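Local coordinates for protein chorismate mutase (Paraburkholderia phymatum, PDB 5TS9) that probably catalyses the rearrangement of chorismate to prephenate, as an all-helical type II chorismate mutase, at residues D13-V16 and P17-R20. Sequence-based numbering, arbitrary orientation.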
loop_
_atom_site.group_PDB
_atom_site.type_symbol
_atom_site.label_atom_id
_atom_site.label_comp_id
_atom_site.label_asym_id
_atom_site.label_seq_id
_atom_site.Cartn_x
_atom_site.Cartn_y
_atom_site.Cartn_z
ATOM N N ASP A 13 21.826 -13.134 3.064
ATOM C CA ASP A 13 22.231 -11.824 3.545
ATOM C C ASP A 13 22.326 -10.791 2.441
ATOM O O ASP A 13 22.341 -9.592 2.742
ATOM C CB ASP A 13 23.606 -11.887 4.232
ATOM C CG ASP A 13 23.548 -12.528 5.594
ATOM O OD1 ASP A 13 24.622 -12.683 6.212
ATOM O OD2 ASP A 13 22.432 -12.888 6.039
ATOM N N ALA A 14 22.413 -11.229 1.182
ATOM C CA ALA A 14 22.840 -10.331 0.110
ATOM C C ALA A 14 21.865 -9.175 -0.105
ATOM O O ALA A 14 22.274 -8.082 -0.524
ATOM C CB ALA A 14 23.010 -11.120 -1.183
ATOM N N PHE A 15 20.585 -9.387 0.166
ATOM C CA PHE A 15 19.601 -8.329 -0.018
ATOM C C PHE A 15 19.453 -7.443 1.211
ATOM O O PHE A 15 18.671 -6.476 1.174
ATOM C CB PHE A 15 18.244 -8.940 -0.402
ATOM C CG PHE A 15 18.208 -9.499 -1.803
ATOM C CD1 PHE A 15 18.073 -8.658 -2.893
ATOM C CD2 PHE A 15 18.338 -10.862 -2.030
ATOM C CE1 PHE A 15 18.056 -9.163 -4.191
ATOM C CE2 PHE A 15 18.325 -11.374 -3.321
ATOM C CZ PHE A 15 18.180 -10.532 -4.400
ATOM N N VAL A 16 20.178 -7.728 2.290
ATOM C CA VAL A 16 19.918 -7.015 3.544
ATOM C C VAL A 16 20.269 -5.532 3.447
ATOM O O VAL A 16 19.472 -4.706 3.912
ATOM C CB VAL A 16 20.643 -7.670 4.725
ATOM C CG1 VAL A 16 20.702 -6.704 5.893
ATOM C CG2 VAL A 16 19.916 -8.937 5.128
ATOM N N PRO A 17 21.431 -5.132 2.901
ATOM C CA PRO A 17 21.688 -3.685 2.768
ATOM C C PRO A 17 20.663 -2.956 1.901
ATOM O O PRO A 17 20.280 -1.822 2.220
ATOM C CB PRO A 17 23.104 -3.635 2.165
ATOM C CG PRO A 17 23.737 -4.921 2.580
ATOM C CD PRO A 17 22.616 -5.926 2.520
ATOM N N LEU A 18 20.193 -3.575 0.818
ATOM C CA LEU A 18 19.136 -2.957 0.022
ATOM C C LEU A 18 17.852 -2.802 0.835
ATOM O O LEU A 18 17.249 -1.719 0.867
ATOM C CB LEU A 18 18.885 -3.789 -1.241
ATOM C CG LEU A 18 17.690 -3.402 -2.131
ATOM C CD1 LEU A 18 17.773 -1.951 -2.515
ATOM C CD2 LEU A 18 17.680 -4.285 -3.376
ATOM N N VAL A 19 17.425 -3.876 1.512
ATOM C CA VAL A 19 16.180 -3.843 2.288
ATOM C C VAL A 19 16.312 -2.873 3.450
ATOM O O VAL A 19 15.353 -2.196 3.826
ATOM C CB VAL A 19 15.820 -5.271 2.758
ATOM C CG1 VAL A 19 14.648 -5.272 3.755
ATOM C CG2 VAL A 19 15.473 -6.135 1.558
ATOM N N ARG A 20 17.511 -2.774 4.023
ATOM C CA ARG A 20 17.752 -1.801 5.081
ATOM C C ARG A 20 17.548 -0.372 4.572
ATOM O O ARG A 20 16.920 0.445 5.246
ATOM C CB ARG A 20 19.169 -2.008 5.622
ATOM C CG ARG A 20 19.450 -1.374 6.956
ATOM C CD ARG A 20 20.861 -1.775 7.391
ATOM N NE ARG A 20 20.944 -3.135 7.936
ATOM C CZ ARG A 20 21.977 -3.954 7.746
ATOM N NH1 ARG A 20 23.004 -3.574 6.995
ATOM N NH2 ARG A 20 21.984 -5.159 8.298
HETATM O O HOH W 1 21.543 -5.536 -0.758
#
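Val-19 N donates to Phe-15 O at 2.9 Å, with an N-H...O angle of 166°, and Arg-20 N donates to Val-16 O at 2.8 Å. These are the first i to i+4 bonds of helix 16-39, made where the chain turns into it from helix 10-14. Val-16 N bonds back to Asp-13 O three residues earlier, closing the bend between the helices.

A water bridges the junction. It donates to Ala-14 O at 2.7 Å and accepts from Leu-18 N at 2.9 Å. It takes the place of a direct i to i+4 bond, for the two atoms lie 5.1 Å apart. Pro-17 has no N-H to offer, which suits a place in this first turn.

The peptide bond itself brings CD of the Pro-17 ring up to Val-16 CB (3.4 Å). Phe-15 meets Leu-18 and Val-19 at ordinary van der Waals distance. Leu-18 CD2 comes to the edge of the Phe-15 ring, near its plane, 4.4 Å from CD1. Val-19 CG2 is equally far from Phe-15 CB. The Phe-15 ring and Leu-18 both reach Val-128 of helix 106-128 and Ile-169, while Val-19 packs on Ala-144 and Val-148 of helix 137-151.

On another side of the turn, Val-16 CG1 sits over one face of the Arg-20 guanidinium, offset toward its rim, in a short contact of 3.1 Å with NH2. CG1 is anti to the backbone N (chi1 163°), and the arginine chain bends at chi3 (-78°) to bring the group over it. NH2 also bonds to Gln-151 OE1.

The carbonyls of residues 13 to 16 and the amides of Val-16, Leu-18, Val-19 and Arg-20 are thus all bonded, with water standing in at the one gap in the helical pattern. Through Gln-151, Arg-20 ties the start of helix 16-39 to the end of helix 137-151.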